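Local coordinates for LPXTG family cell surface protein Fms2 (Enterococcus faecium DO, PDB 5FCE) that probably mediates adhesion of the bacterium to host ligands, this chain being the ligand-binding region of a wall-anchored surface protein, at residues Ile13-Thr18 against Trp111-Pro116; Gln20-Val26 against Tyr71-Ala77; Val37-Tyr43 against Val54-Leu60; Asp88-Leu92 against Thr103-Pro108. All coordinates share one frame; numbering follows the deposited sequence.

Interaction 1: Ile13-Thr18 against Trp111-Pro116; sequences IVYDMT and WTVVGP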
loop_
_atom_site.group_PDB
_atom_site.type_symbol
_atom_site.label_atom_id
_atom_site.label_comp_id
_atom_site.label_asym_id
_atom_site.label_seq_id
_atom_site.Cartn_x
_atom_site.Cartn_y
_atom_site.Cartn_z
ATOM N N ILE A 13 6.103 -1.112 8.054
ATOM C CA ILE A 13 6.363 -0.979 6.613
ATOM C C ILE A 13 7.876 -0.984 6.412
ATOM O O ILE A 13 8.602 -0.306 7.150
ATOM C CB ILE A 13 5.752 0.317 6.038
ATOM C CG1 ILE A 13 4.215 0.225 6.051
ATOM C CG2 ILE A 13 6.277 0.597 4.611
ATOM C CD1 ILE A 13 3.498 1.534 5.715
ATOM N N VAL A 14 8.354 -1.750 5.428
ATOM C CA VAL A 14 9.787 -1.804 5.144
ATOM C C VAL A 14 10.115 -1.260 3.756
ATOM O O VAL A 14 9.494 -1.656 2.776
ATOM C CB VAL A 14 10.338 -3.240 5.273
ATOM C CG1 VAL A 14 11.838 -3.278 4.914
ATOM C CG2 VAL A 14 10.115 -3.779 6.685
ATOM N N TYR A 15 11.064 -0.328 3.675
ATOM C CA TYR A 15 11.624 0.056 2.379
ATOM C C TYR A 15 12.967 -0.653 2.264
ATOM O O TYR A 15 13.877 -0.372 3.039
ATOM C CB TYR A 15 11.841 1.574 2.289
ATOM C CG TYR A 15 12.333 2.056 0.934
ATOM C CD1 TYR A 15 13.688 2.000 0.591
ATOM C CD2 TYR A 15 11.442 2.580 -0.001
ATOM C CE1 TYR A 15 14.127 2.437 -0.657
ATOM C CE2 TYR A 15 11.876 3.024 -1.245
ATOM C CZ TYR A 15 13.220 2.958 -1.561
ATOM O OH TYR A 15 13.658 3.393 -2.795
ATOM N N ASP A 16 13.076 -1.580 1.314
ATOM C CA ASP A 16 14.332 -2.285 1.046
ATOM C C ASP A 16 15.090 -1.548 -0.072
ATOM O O ASP A 16 14.664 -1.529 -1.220
ATOM C CB ASP A 16 14.031 -3.749 0.674
ATOM C CG ASP A 16 15.283 -4.608 0.510
ATOM O OD1 ASP A 16 16.248 -4.167 -0.148
ATOM O OD2 ASP A 16 15.292 -5.751 1.033
HETATM N N MSE A 17 16.213 -0.938 0.287
HETATM C CA MSE A 17 17.036 -0.149 -0.621
HETATM C C MSE A 17 17.723 -1.016 -1.679
HETATM O O MSE A 17 17.941 -0.586 -2.824
HETATM C CB MSE A 17 18.072 0.559 0.250
HETATM C CG MSE A 17 19.035 1.484 -0.393
HETATM SE SE MSE A 17 20.070 2.055 1.158
HETATM C CE MSE A 17 18.605 3.020 2.042
ATOM N N THR A 18 18.051 -2.242 -1.293
ATOM C CA THR A 18 18.732 -3.170 -2.187
ATOM C C THR A 18 17.825 -3.596 -3.337
ATOM O O THR A 18 18.225 -3.575 -4.507
ATOM C CB THR A 18 19.196 -4.417 -1.431
ATOM O OG1 THR A 18 20.038 -4.024 -0.338
ATOM C CG2 THR A 18 19.981 -5.337 -2.359
ATOM N N TRP A 111 8.895 4.417 8.709
ATOM C CA TRP A 111 9.190 3.136 8.061
ATOM C C TRP A 111 10.560 2.573 8.426
ATOM O O TRP A 111 11.508 3.316 8.652
ATOM C CB TRP A 111 9.139 3.283 6.537
ATOM C CG TRP A 111 7.808 3.645 5.981
ATOM C CD1 TRP A 111 6.643 3.821 6.665
ATOM C CD2 TRP A 111 7.503 3.855 4.603
ATOM N NE1 TRP A 111 5.631 4.155 5.791
ATOM C CE2 TRP A 111 6.135 4.174 4.515
ATOM C CE3 TRP A 111 8.262 3.831 3.432
ATOM C CZ2 TRP A 111 5.508 4.450 3.307
ATOM C CZ3 TRP A 111 7.636 4.097 2.228
ATOM C CH2 TRP A 111 6.280 4.406 2.175
ATOM N N THR A 112 10.641 1.249 8.488
ATOM C CA THR A 112 11.917 0.553 8.571
ATOM C C THR A 112 12.556 0.658 7.193
ATOM O O THR A 112 11.892 0.413 6.183
ATOM C CB THR A 112 11.712 -0.928 8.954
ATOM O OG1 THR A 112 10.918 -1.003 10.153
ATOM C CG2 THR A 112 13.044 -1.615 9.214
ATOM N N VAL A 113 13.829 1.049 7.145
ATOM C CA VAL A 113 14.545 1.185 5.877
ATOM C C VAL A 113 15.812 0.340 5.964
ATOM O O VAL A 113 16.672 0.585 6.818
ATOM C CB VAL A 113 14.920 2.657 5.573
ATOM C CG1 VAL A 113 15.647 2.765 4.244
ATOM C CG2 VAL A 113 13.689 3.542 5.560
ATOM N N VAL A 114 15.929 -0.661 5.096
ATOM C CA VAL A 114 17.059 -1.589 5.165
ATOM C C VAL A 114 17.806 -1.698 3.835
ATOM O O VAL A 114 17.358 -1.175 2.799
ATOM C CB VAL A 114 16.619 -2.997 5.616
ATOM C CG1 VAL A 114 15.839 -2.932 6.942
ATOM C CG2 VAL A 114 15.756 -3.640 4.534
ATOM N N GLY A 115 18.931 -2.410 3.865
ATOM C CA GLY A 115 19.803 -2.515 2.709
ATOM C C GLY A 115 20.975 -1.567 2.882
ATOM O O GLY A 115 20.796 -0.421 3.295
ATOM N N PRO A 116 22.189 -2.039 2.579
ATOM C CA PRO A 116 23.379 -1.193 2.715
ATOM C C PRO A 116 23.437 -0.094 1.647
ATOM O O PRO A 116 22.697 -0.184 0.656
ATOM C CB PRO A 116 24.528 -2.184 2.512
ATOM C CG PRO A 116 23.941 -3.256 1.640
ATOM C CD PRO A 116 22.513 -3.392 2.093
HETATM O O HOH W 1 22.036 -2.143 -1.132
#
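I13-T18 and W111-P116 pair as two parallel beta strands, joining the start of the ligand-binding region to its C-terminal end at the border of the mixed sheet. V14, Y15 and D16 stand opposite T112, V113 and V114, and the backbone bonds alternate in the parallel manner, from T112 N to I13 O, Y15 N to T112 O (2.7 Å), V114 N to Y15 O and M17 N to V114 O. Before the strands, I13 lies over one face of the W111 indole: CG2, anti to the backbone N (CG1 at chi1 -69°), sits 3.5 Å from the centroid of the five-membered ring and 10° off its normal, a CH-pi contact. I13 CD1 reaches W111 NE1 at 3.4 Å, while that N-H is spent on L106 O. V14 CG1 meets V114 CG2 at 4.0 Å on one face of the sheet; on the other, the CE of selenomethionine M17 packs on V113 CG1 at 3.7 Å. Beyond the strands a water links T18 OG1 (2.9 Å) to P116 O (2.7 Å), and G115, whose positive phi of 101° suits glycine, brings CA to 3.4 Å from T18 OG1. Strand 21-28 flanks strand 14-16, and I81 and I84 of helix 81-85 pack against both Y15 and W111.

Interaction 2: Gln20-Val26 against Tyr71-Ala77; sequences QVITIPV and YTIMISA
V26 CG2 approaches the edge of the Y71 ring, near its plane, and I73 CG1 of the same strand as Y71 also lies in plane at the ring's edge. W65 meets Y71 edge-to-face. The ring swings away from strand 21-26 because CG is anti to the backbone N (chi1 176°), which leaves Y71 CB to touch V26 CG2 at 4.0 Å. V26 CG1 in turn rests on I73 CD1 at 3.8 Å. These residues share a face with I22, I24 and I75, and there I22 CD1 reaches A77 CB at 4.0 Å. That face looks into the interior of the flattened barrel, toward L41, I55 and V58, while the antiparallel ladder itself runs unbroken from V26-Y71 to V21-S76. Paired backbone bonds close each hydrogen-bonded pair; I22 N to I75 O is 2.7 Å and nearly straight at 176°. On the outer face T23 CG2 and T72 CG2 are pressed to 3.4 Å, tighter than usual for methyls. On the other edge of strand 21-26, toward strand 14-16, Q20 and V21 both face D16, a G1 beta bulge. Q20 O accepts A77 N at 2.8 Å, the donor standing above the carbonyl plane, and also takes a water that bridges to S76 OG at 2.7 Å.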
loop_
_atom_site.group_PDB
_atom_site.type_symbol
_atom_site.label_atom_id
_atom_site.label_comp_id
_atom_site.label_asym_id
_atom_site.label_seq_id
_atom_site.Cartn_x
_atom_site.Cartn_y
_atom_site.Cartn_z
ATOM N N GLN A 20 14.805 -2.203 -3.908
ATOM C CA GLN A 20 13.841 -1.136 -4.171
ATOM C C GLN A 20 12.437 -1.716 -4.112
ATOM O O GLN A 20 11.661 -1.594 -5.060
ATOM C CB GLN A 20 14.096 -0.451 -5.518
ATOM C CG GLN A 20 15.348 0.414 -5.546
ATOM C CD GLN A 20 15.666 0.912 -6.950
ATOM O OE1 GLN A 20 16.318 0.220 -7.737
ATOM N NE2 GLN A 20 15.190 2.106 -7.275
ATOM N N VAL A 21 12.132 -2.377 -2.997
ATOM C CA VAL A 21 10.813 -2.952 -2.775
ATOM C C VAL A 21 10.251 -2.418 -1.457
ATOM O O VAL A 21 10.969 -2.340 -0.459
ATOM C CB VAL A 21 10.872 -4.500 -2.758
ATOM C CG1 VAL A 21 9.549 -5.095 -2.279
ATOM C CG2 VAL A 21 11.228 -5.023 -4.145
ATOM N N ILE A 22 8.975 -2.034 -1.475
ATOM C CA ILE A 22 8.270 -1.631 -0.273
ATOM C C ILE A 22 7.311 -2.732 0.143
ATOM O O ILE A 22 6.488 -3.194 -0.658
ATOM C CB ILE A 22 7.488 -0.320 -0.479
ATOM C CG1 ILE A 22 8.457 0.802 -0.866
ATOM C CG2 ILE A 22 6.703 0.043 0.786
ATOM C CD1 ILE A 22 7.793 2.092 -1.337
ATOM N N THR A 23 7.437 -3.165 1.393
ATOM C CA THR A 23 6.579 -4.199 1.947
ATOM C C THR A 23 5.609 -3.568 2.953
ATOM O O THR A 23 6.027 -2.878 3.895
ATOM C CB THR A 23 7.430 -5.307 2.604
ATOM O OG1 THR A 23 8.219 -5.954 1.588
ATOM C CG2 THR A 23 6.556 -6.325 3.273
ATOM N N ILE A 24 4.314 -3.796 2.742
ATOM C CA ILE A 24 3.272 -3.186 3.567
ATOM C C ILE A 24 2.342 -4.232 4.144
ATOM O O ILE A 24 1.619 -4.910 3.407
ATOM C CB ILE A 24 2.405 -2.204 2.756
ATOM C CG1 ILE A 24 3.280 -1.142 2.101
ATOM C CG2 ILE A 24 1.385 -1.535 3.653
ATOM C CD1 ILE A 24 2.571 -0.303 1.048
ATOM N N PRO A 25 2.338 -4.358 5.477
ATOM C CA PRO A 25 1.419 -5.292 6.126
ATOM C C PRO A 25 0.088 -4.608 6.369
ATOM O O PRO A 25 0.019 -3.650 7.147
ATOM C CB PRO A 25 2.117 -5.614 7.456
ATOM C CG PRO A 25 3.090 -4.474 7.693
ATOM C CD PRO A 25 3.163 -3.617 6.447
ATOM N N VAL A 26 -0.954 -5.070 5.689
ATOM C CA VAL A 26 -2.275 -4.494 5.894
ATOM C C VAL A 26 -3.152 -5.431 6.712
ATOM O O VAL A 26 -3.032 -6.653 6.626
ATOM C CB VAL A 26 -2.967 -4.133 4.555
ATOM C CG1 VAL A 26 -2.057 -3.224 3.713
ATOM C CG2 VAL A 26 -3.303 -5.385 3.766
ATOM N N TYR A 71 -1.879 -9.071 6.025
ATOM C CA TYR A 71 -1.647 -9.510 4.662
ATOM C C TYR A 71 -0.528 -8.635 4.126
ATOM O O TYR A 71 -0.523 -7.416 4.337
ATOM C CB TYR A 71 -2.917 -9.354 3.813
ATOM C CG TYR A 71 -2.683 -9.716 2.363
ATOM C CD1 TYR A 71 -2.276 -8.753 1.440
ATOM C CD2 TYR A 71 -2.835 -11.024 1.922
ATOM C CE1 TYR A 71 -2.039 -9.085 0.122
ATOM C CE2 TYR A 71 -2.596 -11.366 0.598
ATOM C CZ TYR A 71 -2.204 -10.391 -0.296
ATOM O OH TYR A 71 -1.967 -10.717 -1.614
ATOM N N THR A 72 0.431 -9.249 3.446
ATOM C CA THR A 72 1.605 -8.510 3.030
ATOM C C THR A 72 1.574 -8.146 1.552
ATOM O O THR A 72 1.548 -9.014 0.687
ATOM C CB THR A 72 2.878 -9.287 3.347
ATOM O OG1 THR A 72 3.063 -9.312 4.770
ATOM C CG2 THR A 72 4.053 -8.611 2.718
ATOM N N ILE A 73 1.570 -6.848 1.278
ATOM C CA ILE A 73 1.651 -6.340 -0.082
ATOM C C ILE A 73 3.091 -5.931 -0.368
ATOM O O ILE A 73 3.752 -5.297 0.468
ATOM C CB ILE A 73 0.711 -5.142 -0.285
ATOM C CG1 ILE A 73 -0.737 -5.570 -0.030
ATOM C CG2 ILE A 73 0.848 -4.580 -1.696
ATOM C CD1 ILE A 73 -1.733 -4.423 0.084
HETATM N N MSE A 74 3.582 -6.310 -1.542
HETATM C CA MSE A 74 4.934 -5.950 -1.943
HETATM C C MSE A 74 4.857 -5.092 -3.183
HETATM O O MSE A 74 4.239 -5.486 -4.185
HETATM C CB MSE A 74 5.754 -7.203 -2.220
HETATM C CG MSE A 74 5.800 -8.167 -1.041
HETATM SE SE MSE A 74 7.015 -9.644 -1.461
HETATM C CE MSE A 74 7.779 -8.938 -3.129
ATOM N N ILE A 75 5.483 -3.919 -3.115
ATOM C CA ILE A 75 5.432 -2.940 -4.199
ATOM C C ILE A 75 6.826 -2.492 -4.660
ATOM O O ILE A 75 7.678 -2.124 -3.845
ATOM C CB ILE A 75 4.578 -1.722 -3.777
ATOM C CG1 ILE A 75 3.084 -2.093 -3.788
ATOM C CG2 ILE A 75 4.802 -0.561 -4.708
ATOM C CD1 ILE A 75 2.155 -1.016 -3.207
ATOM N N SER A 76 7.068 -2.516 -5.970
ATOM C CA SER A 76 8.343 -2.022 -6.490
ATOM C C SER A 76 8.397 -0.498 -6.336
ATOM O O SER A 76 7.480 0.192 -6.762
ATOM C CB SER A 76 8.484 -2.436 -7.957
ATOM O OG SER A 76 9.696 -1.985 -8.514
ATOM N N ALA A 77 9.457 0.034 -5.722
ATOM C CA ALA A 77 9.553 1.478 -5.459
ATOM C C ALA A 77 9.996 2.287 -6.680
ATOM O O ALA A 77 11.085 2.068 -7.208
ATOM C CB ALA A 77 10.525 1.738 -4.295
HETATM O O HOH W 2 13.530 3.667 -5.732
HETATM O O HOH W 3 11.950 -3.071 -7.571
#

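Interaction 3: Val37-Tyr43 against Val54-Leu60; sequences VHAVLTY and VIGEVYL
V37 opens a beta hairpin in which strand 37-42 runs antiparallel to strand 56-60, the latter an outermost strand of the four-stranded sheet of this flattened barrel. V37 and L60 exchange two backbone bonds, and their CB atoms lie 4.2 Å apart. H38 carries the polar side of the hairpin. With CG anti to the backbone N (chi1 178°), its imidazole lies alongside Y59 in an offset stack, centroids 3.9 Å apart and planes at 14°; V40 CG2 sits over the opposite face, toward its rim. H38 NE2 donates to E57 OE1 at 2.7 Å; OE1 lies in the imidazole plane but is met on its anti side, 21° out of the carboxylate plane, and stack and bond together fix the ring's rotation. The E57 carboxylate probably favours protonation of the imidazole. A39 pairs with V58 on the other face, CB to CG1 at 4.1 Å, where V58 also packs on I73 and I75. V40 lays CG2 beside E57 CB at 4.0 Å. At L41 the register slips by one: I55 and G56 both face it in a classic beta bulge, I55 N bonding L41 O at 2.8 Å and G56 N only weakly. T42 OG1 bonds G44 N. Y43 closes the walk with CD1, at its ring edge, 3.7 Å from I55 CG1.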
loop_
_atom_site.group_PDB
_atom_site.type_symbol
_atom_site.label_atom_id
_atom_site.label_comp_id
_atom_site.label_asym_id
_atom_site.label_seq_id
_atom_site.Cartn_x
_atom_site.Cartn_y
_atom_site.Cartn_z
ATOM N N VAL A 37 -6.980 -7.602 -7.756
ATOM C CA VAL A 37 -6.655 -6.556 -6.801
ATOM C C VAL A 37 -5.545 -5.686 -7.404
ATOM O O VAL A 37 -4.678 -6.190 -8.109
ATOM C CB VAL A 37 -6.234 -7.171 -5.447
ATOM C CG1 VAL A 37 -5.649 -6.122 -4.506
ATOM C CG2 VAL A 37 -7.430 -7.858 -4.785
ATOM N N HIS A 38 -5.612 -4.380 -7.173
ATOM C CA HIS A 38 -4.589 -3.454 -7.663
ATOM C C HIS A 38 -4.296 -2.484 -6.541
ATOM O O HIS A 38 -5.169 -1.707 -6.154
ATOM C CB HIS A 38 -5.129 -2.687 -8.870
ATOM C CG HIS A 38 -4.181 -1.670 -9.430
ATOM N ND1 HIS A 38 -4.608 -0.612 -10.204
ATOM C CD2 HIS A 38 -2.833 -1.559 -9.352
ATOM C CE1 HIS A 38 -3.566 0.106 -10.580
ATOM N NE2 HIS A 38 -2.476 -0.441 -10.069
ATOM N N ALA A 39 -3.081 -2.530 -6.005
ATOM C CA ALA A 39 -2.732 -1.667 -4.882
ATOM C C ALA A 39 -1.788 -0.575 -5.362
ATOM O O ALA A 39 -0.806 -0.858 -6.049
ATOM C CB ALA A 39 -2.107 -2.479 -3.777
ATOM N N VAL A 40 -2.101 0.674 -5.028
ATOM C CA VAL A 40 -1.324 1.807 -5.524
ATOM C C VAL A 40 -0.859 2.669 -4.355
ATOM O O VAL A 40 -1.676 3.152 -3.568
ATOM C CB VAL A 40 -2.131 2.675 -6.526
ATOM C CG1 VAL A 40 -1.308 3.879 -6.975
ATOM C CG2 VAL A 40 -2.550 1.859 -7.740
ATOM N N LEU A 41 0.456 2.840 -4.226
ATOM C CA LEU A 41 1.005 3.749 -3.224
ATOM C C LEU A 41 1.158 5.126 -3.879
ATOM O O LEU A 41 1.750 5.246 -4.954
ATOM C CB LEU A 41 2.358 3.225 -2.757
ATOM C CG LEU A 41 2.926 3.600 -1.397
ATOM C CD1 LEU A 41 1.923 3.337 -0.285
ATOM C CD2 LEU A 41 4.215 2.808 -1.171
ATOM N N THR A 42 0.604 6.159 -3.257
ATOM C CA THR A 42 0.551 7.466 -3.905
ATOM C C THR A 42 0.895 8.586 -2.931
ATOM O O THR A 42 0.734 8.426 -1.716
ATOM C CB THR A 42 -0.847 7.707 -4.529
ATOM O OG1 THR A 42 -0.903 9.006 -5.124
ATOM C CG2 THR A 42 -1.921 7.595 -3.469
ATOM N N TYR A 43 1.405 9.705 -3.448
ATOM C CA TYR A 43 1.516 10.899 -2.614
ATOM C C TYR A 43 0.502 11.985 -2.977
ATOM O O TYR A 43 0.622 13.137 -2.552
ATOM C CB TYR A 43 2.950 11.445 -2.560
ATOM C CG TYR A 43 3.571 11.808 -3.888
ATOM C CD1 TYR A 43 4.155 10.835 -4.687
ATOM C CD2 TYR A 43 3.613 13.132 -4.320
ATOM C CE1 TYR A 43 4.740 11.160 -5.899
ATOM C CE2 TYR A 43 4.205 13.475 -5.525
ATOM C CZ TYR A 43 4.764 12.483 -6.307
ATOM O OH TYR A 43 5.350 12.806 -7.506
ATOM N N VAL A 54 2.324 8.346 -8.439
ATOM C CA VAL A 54 2.554 6.951 -8.065
ATOM C C VAL A 54 3.947 6.716 -7.486
ATOM O O VAL A 54 4.958 7.007 -8.122
ATOM C CB VAL A 54 2.308 6.024 -9.277
ATOM C CG1 VAL A 54 2.570 4.564 -8.919
ATOM C CG2 VAL A 54 0.876 6.200 -9.762
ATOM N N ILE A 55 3.989 6.175 -6.275
ATOM C CA ILE A 55 5.240 5.779 -5.649
ATOM C C ILE A 55 5.501 4.339 -6.069
ATOM O O ILE A 55 6.647 3.912 -6.250
ATOM C CB ILE A 55 5.111 5.906 -4.118
ATOM C CG1 ILE A 55 4.901 7.377 -3.735
ATOM C CG2 ILE A 55 6.334 5.324 -3.384
ATOM C CD1 ILE A 55 4.341 7.555 -2.310
ATOM N N GLY A 56 4.418 3.585 -6.241
ATOM C CA GLY A 56 4.526 2.241 -6.774
ATOM C C GLY A 56 3.186 1.545 -6.780
ATOM O O GLY A 56 2.232 2.025 -6.162
ATOM N N GLU A 57 3.112 0.413 -7.476
ATOM C CA GLU A 57 1.859 -0.315 -7.611
ATOM C C GLU A 57 2.090 -1.795 -7.888
ATOM O O GLU A 57 3.153 -2.193 -8.361
ATOM C CB GLU A 57 0.987 0.295 -8.720
ATOM C CG GLU A 57 1.615 0.213 -10.097
ATOM C CD GLU A 57 0.818 0.943 -11.162
ATOM O OE1 GLU A 57 -0.429 1.024 -11.046
ATOM O OE2 GLU A 57 1.454 1.423 -12.130
ATOM N N VAL A 58 1.074 -2.607 -7.618
ATOM C CA VAL A 58 1.172 -4.036 -7.871
ATOM C C VAL A 58 -0.210 -4.560 -8.241
ATOM O O VAL A 58 -1.230 -4.032 -7.784
ATOM C CB VAL A 58 1.762 -4.800 -6.650
ATOM C CG1 VAL A 58 0.822 -4.739 -5.452
ATOM C CG2 VAL A 58 2.079 -6.244 -7.012
ATOM N N TYR A 59 -0.229 -5.572 -9.100
ATOM C CA TYR A 59 -1.462 -6.239 -9.504
ATOM C C TYR A 59 -1.438 -7.664 -8.969
ATOM O O TYR A 59 -0.441 -8.380 -9.132
ATOM C CB TYR A 59 -1.587 -6.250 -11.030
ATOM C CG TYR A 59 -1.802 -4.890 -11.650
ATOM C CD1 TYR A 59 -3.078 -4.354 -11.772
ATOM C CD2 TYR A 59 -0.728 -4.145 -12.121
ATOM C CE1 TYR A 59 -3.277 -3.111 -12.344
ATOM C CE2 TYR A 59 -0.918 -2.901 -12.692
ATOM C CZ TYR A 59 -2.193 -2.395 -12.801
ATOM O OH TYR A 59 -2.386 -1.156 -13.371
ATOM N N LEU A 60 -2.523 -8.067 -8.317
ATOM C CA LEU A 60 -2.583 -9.363 -7.657
ATOM C C LEU A 60 -3.817 -10.109 -8.105
ATOM O O LEU A 60 -4.847 -9.499 -8.430
ATOM C CB LEU A 60 -2.639 -9.184 -6.141
ATOM C CG LEU A 60 -1.411 -8.527 -5.516
ATOM C CD1 LEU A 60 -1.733 -8.048 -4.109
ATOM C CD2 LEU A 60 -0.253 -9.519 -5.499
#

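Interaction 4: Asp88-Leu92 against Thr103-Pro108; sequences DKVDL and TENLKP
K89 and E104 face each other across the contact in a salt bridge, NZ to OE1 at 2.9 Å, formed just before strand 91-96, against the loop that follows strand 99-103. The extended K89 chain bends only at its last torsion (chi4 -113°), bringing the ammonium between two acids. D91 OD2 takes it through its syn lone pair at 2.6 Å, E104 OE1 through its anti lone pair; the bond to D91 OD1 is weak. D91 OD1 has a further donor in N105 N, at 3.0 Å and nearly along the C-O axis, so one carboxylate holds both the lysine and the backbone of the turning loop. The last regular pair is L92 with T103, its two backbone bonds both 2.9 Å. T103 OG1 is bonded to F6 O. On the N-terminal side of D91 the ladder gives way: V90 O accepts L106 N at 2.8 Å, and a water bridges the two sides, accepting from V90 N and K107 N and donating to N105 OD1 at 2.7 Å. Beneath these polar links V90 CG2 packs on P108 CG at 3.8 Å and L106 CD2 on L92 CB, against L41 and I84. With D91 and E104 only 4.8 Å apart at OD2 and OE1, the shared lysine probably offsets their mutual repulsion and favours both acids being ionised.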
loop_
_atom_site.group_PDB
_atom_site.type_symbol
_atom_site.label_atom_id
_atom_site.label_comp_id
_atom_site.label_asym_id
_atom_site.label_seq_id
_atom_site.Cartn_x
_atom_site.Cartn_y
_atom_site.Cartn_z
ATOM N N ASP A 88 4.156 15.181 1.716
ATOM C CA ASP A 88 3.314 15.580 2.836
ATOM C C ASP A 88 2.412 14.461 3.357
ATOM O O ASP A 88 2.046 14.444 4.538
ATOM C CB ASP A 88 2.479 16.812 2.462
ATOM C CG ASP A 88 3.340 18.015 2.106
ATOM O OD1 ASP A 88 3.969 18.594 3.022
ATOM O OD2 ASP A 88 3.381 18.384 0.910
ATOM N N LYS A 89 2.055 13.530 2.478
ATOM C CA LYS A 89 1.083 12.495 2.815
ATOM C C LYS A 89 1.183 11.329 1.838
ATOM O O LYS A 89 1.108 11.527 0.616
ATOM C CB LYS A 89 -0.320 13.075 2.741
ATOM C CG LYS A 89 -1.422 12.121 3.158
ATOM C CD LYS A 89 -2.776 12.759 2.917
ATOM C CE LYS A 89 -3.880 11.923 3.508
ATOM N NZ LYS A 89 -4.743 11.353 2.441
ATOM N N VAL A 90 1.348 10.121 2.366
ATOM C CA VAL A 90 1.407 8.932 1.521
ATOM C C VAL A 90 0.175 8.093 1.811
ATOM O O VAL A 90 -0.101 7.786 2.971
ATOM C CB VAL A 90 2.678 8.103 1.793
ATOM C CG1 VAL A 90 2.656 6.802 0.990
ATOM C CG2 VAL A 90 3.925 8.909 1.470
ATOM N N ASP A 91 -0.574 7.741 0.768
ATOM C CA ASP A 91 -1.750 6.893 0.927
ATOM C C ASP A 91 -1.578 5.587 0.164
ATOM O O ASP A 91 -0.827 5.530 -0.822
ATOM C CB ASP A 91 -3.016 7.583 0.397
ATOM C CG ASP A 91 -3.383 8.840 1.167
ATOM O OD1 ASP A 91 -3.028 8.958 2.353
ATOM O OD2 ASP A 91 -4.040 9.722 0.572
ATOM N N LEU A 92 -2.279 4.549 0.621
ATOM C CA LEU A 92 -2.387 3.294 -0.123
ATOM C C LEU A 92 -3.824 3.121 -0.588
ATOM O O LEU A 92 -4.753 3.137 0.219
ATOM C CB LEU A 92 -1.980 2.102 0.752
ATOM C CG LEU A 92 -2.082 0.725 0.089
ATOM C CD1 LEU A 92 -0.970 0.528 -0.967
ATOM C CD2 LEU A 92 -2.068 -0.397 1.147
ATOM N N THR A 103 -6.341 3.655 2.545
ATOM C CA THR A 103 -5.730 3.747 3.863
ATOM C C THR A 103 -4.814 4.957 3.821
ATOM O O THR A 103 -3.877 4.995 3.018
ATOM C CB THR A 103 -4.900 2.498 4.175
ATOM O OG1 THR A 103 -5.726 1.337 4.057
ATOM C CG2 THR A 103 -4.300 2.563 5.572
ATOM N N GLU A 104 -5.090 5.946 4.668
ATOM C CA GLU A 104 -4.426 7.240 4.589
ATOM C C GLU A 104 -3.227 7.349 5.518
ATOM O O GLU A 104 -3.174 6.685 6.553
ATOM C CB GLU A 104 -5.403 8.368 4.924
ATOM C CG GLU A 104 -6.516 8.574 3.892
ATOM C CD GLU A 104 -7.461 9.696 4.293
ATOM O OE1 GLU A 104 -7.159 10.872 3.995
ATOM O OE2 GLU A 104 -8.502 9.404 4.922
ATOM N N ASN A 105 -2.280 8.196 5.120
ATOM C CA ASN A 105 -1.202 8.680 5.986
ATOM C C ASN A 105 -0.250 7.597 6.491
ATOM O O ASN A 105 -0.187 7.315 7.700
ATOM C CB ASN A 105 -1.771 9.506 7.153
ATOM C CG ASN A 105 -0.729 10.405 7.791
ATOM O OD1 ASN A 105 0.192 10.881 7.121
ATOM N ND2 ASN A 105 -0.861 10.639 9.096
ATOM N N LEU A 106 0.517 7.022 5.565
ATOM C CA LEU A 106 1.366 5.885 5.888
ATOM C C LEU A 106 2.682 6.287 6.563
ATOM O O LEU A 106 3.424 5.420 6.999
ATOM C CB LEU A 106 1.623 5.007 4.657
ATOM C CG LEU A 106 0.593 3.889 4.466
ATOM C CD1 LEU A 106 -0.819 4.382 4.592
ATOM C CD2 LEU A 106 0.790 3.216 3.126
ATOM N N LYS A 107 2.938 7.594 6.648
ATOM C CA LYS A 107 4.015 8.147 7.488
ATOM C C LYS A 107 5.399 7.535 7.226
ATOM O O LYS A 107 5.957 6.844 8.086
ATOM C CB LYS A 107 3.655 8.013 8.972
ATOM C CG LYS A 107 2.308 8.628 9.334
ATOM C CD LYS A 107 2.118 8.624 10.834
ATOM C CE LYS A 107 0.680 8.341 11.215
ATOM N NZ LYS A 107 0.554 8.334 12.706
ATOM N N PRO A 108 5.967 7.806 6.037
ATOM C CA PRO A 108 7.234 7.184 5.631
ATOM C C PRO A 108 8.410 7.467 6.588
ATOM O O PRO A 108 9.347 6.677 6.636
ATOM C CB PRO A 108 7.488 7.764 4.227
ATOM C CG PRO A 108 6.664 9.001 4.148
ATOM C CD PRO A 108 5.452 8.745 5.024
HETATM O O HOH W 4 2.036 9.952 5.374
#

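How the interactions relate
Along the chain, interaction 1 spans almost the whole region, enclosing the other three; interaction 3 lies within the span of interaction 2, and interaction 4 follows both. Interactions 1 and 2, centres 11 Å apart, share the mixed sheet, where strands 14-16 and 21-28 are neighbours. Interactions 3 and 4, 13 Å apart, share the four-stranded antiparallel sheet through strands 36-42 and 91-96. Interactions 2 and 3, only 9 Å apart, bring the sheets together: I75 packs on G56 and E57, and I22 on L41, while L92 of interaction 4 meets V26, I24, I73 and I75. W111 and L106 join interactions 1 and 4, so the C-terminal end is tied to both sheets around one apolar interior.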